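Long-range contact in S-adenosylmethionine-dependent methyltransferase (Clostridium acetobutylicum, PDB 1Y8C), which probably transfers a methyl group from S-adenosylmethionine to an acceptor molecule: residues K133-K147 with K233-G245. Numbering follows the deposited sequence.
Sequences KEGGVFIFDINSYYK and KFTERITYLVKLG
In the Rossmann-like sheet of class I methyltransferases, with strand order 3-2-1-4-5-7-6, strands 136-143 and 237-244 are the fifth and seventh, and the last strand runs antiparallel between its neighbours. Phe138, Phe140 and Ile142 form hydrogen-bonded pairs with Val242, Tyr240 and Ile238, each closed by two backbone bonds; Phe138 N to Val242 O is 2.7 Å. On the face bearing these side chains, under helix 205-214, Tyr240 CB sits over the Phe140 ring, 3.9 Å from its centroid, a CH-pi contact. The Phe140 ring reaches that spot because its CG stands between the backbone N and the carbonyl carbon (chi1 72°). The two ring planes are nearly parallel (8°) but slid apart, with little overlap. Tyr240 OH is hydrogen-bonded to Glu209.

The other face, toward helix 20-32, packs Ile139 CD1 against Leu241 CD1 at 3.5 Å, the two side chains side by side. Farther along it, Arg237 NH1 makes a salt bridge with Asp141 OD1 (2.8 Å): the carboxylate oxygen lies in the guanidinium plane, yet is itself met from above the carboxylate plane. Asp110 and Asp17 also pair with this arginine, while Tyr226 OH is hydrogen-bonded to Asp141 OD2.

Past the strands, Ser144 N donates to Glu236 O, and Ser144 OG gives its proton to Thr235 O at 2.6 Å while accepting from Lys147 N as N-cap of helix 145-152. Beyond the cap, the edge of Phe234 meets the face of Tyr146, centroids 5.4 Å apart. One hydroxyl thus ties the helix start to the chain entering the last strand, and the in-plane bond to Asp141, with Asp17 and Asp110 as further carboxylate partners, probably holds the buried guanidinium in a fixed orientation.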
# COMPACT_ATOMS: atom_id res chain seq x y z
N LYS A 133 12.76 -9.75 11.05
CA LYS A 133 13.97 -10.14 11.73
C LYS A 133 14.00 -9.32 13.00
O LYS A 133 13.35 -8.28 13.08
CB LYS A 133 15.22 -9.83 10.90
CG LYS A 133 15.38 -10.73 9.72
CD LYS A 133 16.48 -10.26 8.80
CE LYS A 133 16.73 -11.29 7.71
NZ LYS A 133 17.91 -10.93 6.89
N GLU A 134 14.72 -9.80 14.00
CA GLU A 134 14.84 -9.05 15.24
C GLU A 134 15.60 -7.81 14.80
O GLU A 134 16.62 -7.90 14.11
CB GLU A 134 15.66 -9.83 16.25
CG GLU A 134 15.57 -9.30 17.65
CD GLU A 134 14.25 -9.64 18.32
OE1 GLU A 134 13.89 -10.84 18.35
OE2 GLU A 134 13.58 -8.72 18.84
N GLY A 135 15.08 -6.64 15.16
CA GLY A 135 15.72 -5.40 14.77
C GLY A 135 15.24 -4.93 13.41
O GLY A 135 15.72 -3.92 12.89
N GLY A 136 14.30 -5.65 12.83
CA GLY A 136 13.78 -5.26 11.52
C GLY A 136 12.69 -4.20 11.63
O GLY A 136 12.11 -4.00 12.70
N VAL A 137 12.40 -3.53 10.51
CA VAL A 137 11.38 -2.49 10.49
C VAL A 137 10.22 -2.80 9.56
O VAL A 137 10.41 -3.42 8.51
CB VAL A 137 12.01 -1.13 10.08
CG1 VAL A 137 10.94 -0.05 10.02
CG2 VAL A 137 13.08 -0.73 11.08
N PHE A 138 9.02 -2.39 9.97
CA PHE A 138 7.81 -2.60 9.17
C PHE A 138 7.15 -1.25 8.91
O PHE A 138 6.75 -0.55 9.85
CB PHE A 138 6.83 -3.54 9.90
CG PHE A 138 5.46 -3.62 9.26
CD1 PHE A 138 5.32 -3.60 7.86
CD2 PHE A 138 4.31 -3.74 10.05
CE1 PHE A 138 4.06 -3.69 7.25
CE2 PHE A 138 3.04 -3.84 9.45
CZ PHE A 138 2.92 -3.82 8.04
N ILE A 139 7.03 -0.89 7.64
CA ILE A 139 6.44 0.38 7.23
C ILE A 139 5.18 0.20 6.38
O ILE A 139 5.19 -0.51 5.38
CB ILE A 139 7.49 1.22 6.44
CG1 ILE A 139 8.71 1.47 7.34
CG2 ILE A 139 6.90 2.53 5.99
CD1 ILE A 139 9.82 2.27 6.68
N PHE A 140 4.09 0.84 6.79
CA PHE A 140 2.83 0.75 6.05
C PHE A 140 2.03 2.03 6.23
O PHE A 140 2.23 2.76 7.20
CB PHE A 140 2.01 -0.44 6.55
CG PHE A 140 1.41 -0.24 7.92
CD1 PHE A 140 0.09 0.18 8.07
CD2 PHE A 140 2.16 -0.48 9.07
CE1 PHE A 140 -0.47 0.34 9.34
CE2 PHE A 140 1.59 -0.32 10.35
CZ PHE A 140 0.28 0.09 10.49
N ASP A 141 1.11 2.30 5.31
CA ASP A 141 0.30 3.50 5.44
C ASP A 141 -1.16 3.16 5.31
O ASP A 141 -1.53 2.09 4.83
CB ASP A 141 0.66 4.53 4.37
CG ASP A 141 0.26 4.10 2.98
OD1 ASP A 141 -0.95 4.05 2.67
OD2 ASP A 141 1.17 3.80 2.18
N ILE A 142 -2.00 4.09 5.75
CA ILE A 142 -3.43 3.91 5.66
C ILE A 142 -4.08 5.24 5.35
O ILE A 142 -3.48 6.30 5.54
CB ILE A 142 -4.03 3.41 6.99
CG1 ILE A 142 -3.93 4.52 8.05
CG2 ILE A 142 -3.31 2.14 7.44
CD1 ILE A 142 -4.67 4.20 9.34
N ASN A 143 -5.29 5.19 4.82
CA ASN A 143 -6.02 6.41 4.55
C ASN A 143 -6.59 6.70 5.92
O ASN A 143 -7.02 5.78 6.63
CB ASN A 143 -7.13 6.19 3.53
CG ASN A 143 -6.63 6.34 2.09
OD1 ASN A 143 -5.85 7.23 1.78
ND2 ASN A 143 -7.09 5.46 1.21
N SER A 144 -6.54 7.96 6.31
CA SER A 144 -7.01 8.38 7.61
C SER A 144 -8.52 8.24 7.72
O SER A 144 -9.23 8.20 6.71
CB SER A 144 -6.63 9.82 7.87
OG SER A 144 -7.33 10.66 6.98
N TYR A 145 -9.00 8.18 8.95
CA TYR A 145 -10.43 8.06 9.19
C TYR A 145 -11.14 9.29 8.63
O TYR A 145 -12.26 9.19 8.14
CB TYR A 145 -10.70 7.95 10.69
CG TYR A 145 -12.14 7.69 11.00
CD1 TYR A 145 -12.62 6.37 11.11
CD2 TYR A 145 -13.04 8.74 11.14
CE1 TYR A 145 -13.96 6.12 11.34
CE2 TYR A 145 -14.38 8.49 11.37
CZ TYR A 145 -14.84 7.19 11.47
OH TYR A 145 -16.18 6.96 11.70
N TYR A 146 -10.49 10.44 8.70
CA TYR A 146 -11.11 11.66 8.21
C TYR A 146 -11.21 11.67 6.70
O TYR A 146 -12.20 12.15 6.15
CB TYR A 146 -10.29 12.87 8.66
CG TYR A 146 -10.88 14.19 8.27
CD1 TYR A 146 -11.96 14.74 8.96
CD2 TYR A 146 -10.35 14.91 7.19
CE1 TYR A 146 -12.49 15.98 8.60
CE2 TYR A 146 -10.87 16.15 6.82
CZ TYR A 146 -11.93 16.67 7.53
OH TYR A 146 -12.41 17.91 7.17
N LYS A 147 -10.20 11.12 6.05
CA LYS A 147 -10.16 11.07 4.60
C LYS A 147 -11.29 10.22 4.02
O LYS A 147 -11.97 10.62 3.08
CB LYS A 147 -8.80 10.52 4.16
CG LYS A 147 -8.39 10.88 2.76
CD LYS A 147 -8.87 9.86 1.76
CE LYS A 147 -8.16 10.06 0.44
NZ LYS A 147 -8.34 11.45 -0.07
N LYS A 233 -5.14 16.62 12.84
CA LYS A 233 -6.57 16.41 12.68
C LYS A 233 -7.05 16.18 11.25
O LYS A 233 -7.98 15.40 11.02
CB LYS A 233 -7.32 17.60 13.28
CG LYS A 233 -8.81 17.46 13.28
CD LYS A 233 -9.48 18.58 14.05
CE LYS A 233 -10.98 18.34 14.13
NZ LYS A 233 -11.70 19.35 14.96
N PHE A 234 -6.44 16.85 10.28
CA PHE A 234 -6.90 16.70 8.90
C PHE A 234 -6.01 15.87 7.99
O PHE A 234 -6.24 15.82 6.78
CB PHE A 234 -7.12 18.08 8.28
CG PHE A 234 -8.02 18.97 9.10
CD1 PHE A 234 -7.49 20.02 9.85
CD2 PHE A 234 -9.39 18.76 9.11
CE1 PHE A 234 -8.32 20.85 10.59
CE2 PHE A 234 -10.22 19.59 9.86
CZ PHE A 234 -9.68 20.64 10.60
N THR A 235 -5.00 15.22 8.56
CA THR A 235 -4.09 14.39 7.78
C THR A 235 -4.88 13.37 6.96
O THR A 235 -5.82 12.77 7.46
CB THR A 235 -3.11 13.66 8.69
OG1 THR A 235 -2.36 14.62 9.43
CG2 THR A 235 -2.16 12.79 7.86
N GLU A 236 -4.50 13.16 5.71
CA GLU A 236 -5.23 12.22 4.89
C GLU A 236 -4.57 10.86 4.76
O GLU A 236 -5.23 9.87 4.49
CB GLU A 236 -5.45 12.81 3.50
CG GLU A 236 -6.16 14.13 3.50
CD GLU A 236 -6.72 14.49 2.14
OE1 GLU A 236 -6.27 13.89 1.13
OE2 GLU A 236 -7.62 15.36 2.08
N ARG A 237 -3.26 10.80 4.96
CA ARG A 237 -2.54 9.54 4.84
C ARG A 237 -1.51 9.41 5.95
O ARG A 237 -0.56 10.18 6.03
CB ARG A 237 -1.85 9.45 3.47
CG ARG A 237 -1.19 8.09 3.22
CD ARG A 237 -0.54 7.98 1.85
NE ARG A 237 -1.49 8.06 0.75
CZ ARG A 237 -2.25 7.06 0.32
NH1 ARG A 237 -2.19 5.87 0.89
NH2 ARG A 237 -3.09 7.25 -0.70
N ILE A 238 -1.70 8.41 6.80
CA ILE A 238 -0.80 8.19 7.91
C ILE A 238 0.22 7.09 7.65
O ILE A 238 -0.13 5.97 7.27
CB ILE A 238 -1.60 7.87 9.18
CG1 ILE A 238 -2.50 9.06 9.53
CG2 ILE A 238 -0.65 7.50 10.31
CD1 ILE A 238 -3.49 8.85 10.66
N THR A 239 1.50 7.41 7.85
CA THR A 239 2.53 6.41 7.65
C THR A 239 3.08 5.93 8.99
O THR A 239 3.65 6.70 9.74
CB THR A 239 3.69 6.93 6.81
OG1 THR A 239 3.23 7.20 5.47
CG2 THR A 239 4.80 5.88 6.76
N TYR A 240 2.87 4.65 9.27
CA TYR A 240 3.36 4.05 10.50
C TYR A 240 4.70 3.35 10.28
O TYR A 240 4.97 2.78 9.21
CB TYR A 240 2.39 3.00 11.04
CG TYR A 240 1.18 3.54 11.77
CD1 TYR A 240 -0.00 3.84 11.09
CD2 TYR A 240 1.21 3.72 13.15
CE1 TYR A 240 -1.13 4.29 11.76
CE2 TYR A 240 0.09 4.17 13.84
CZ TYR A 240 -1.08 4.45 13.14
OH TYR A 240 -2.19 4.87 13.83
N LEU A 241 5.53 3.40 11.31
CA LEU A 241 6.83 2.76 11.29
C LEU A 241 6.93 1.96 12.58
O LEU A 241 6.99 2.52 13.67
CB LEU A 241 7.91 3.82 11.25
CG LEU A 241 9.11 3.33 10.46
CD1 LEU A 241 9.51 4.40 9.45
CD2 LEU A 241 10.26 2.97 11.39
N VAL A 242 6.95 0.63 12.46
CA VAL A 242 7.01 -0.23 13.63
C VAL A 242 8.10 -1.29 13.56
O VAL A 242 8.73 -1.50 12.52
CB VAL A 242 5.65 -0.93 13.85
CG1 VAL A 242 4.51 0.06 13.62
CG2 VAL A 242 5.51 -2.13 12.93
N LYS A 243 8.32 -1.95 14.70
CA LYS A 243 9.32 -3.02 14.82
C LYS A 243 8.85 -4.05 15.84
O LYS A 243 7.86 -3.84 16.54
CB LYS A 243 10.68 -2.46 15.26
CG LYS A 243 10.68 -1.78 16.61
CD LYS A 243 12.06 -1.82 17.25
CE LYS A 243 13.15 -1.24 16.35
NZ LYS A 243 13.81 -2.23 15.44
N LEU A 244 9.58 -5.16 15.92
CA LEU A 244 9.24 -6.23 16.85
C LEU A 244 9.42 -5.78 18.27
O LEU A 244 10.52 -5.37 18.66
CB LEU A 244 10.14 -7.43 16.61
CG LEU A 244 9.44 -8.70 16.16
CD1 LEU A 244 8.50 -8.42 15.01
CD2 LEU A 244 10.51 -9.68 15.76
N GLY A 245 8.35 -5.86 19.05
CA GLY A 245 8.42 -5.44 20.44
C GLY A 245 8.42 -6.59 21.42
O GLY A 245 9.44 -6.88 22.06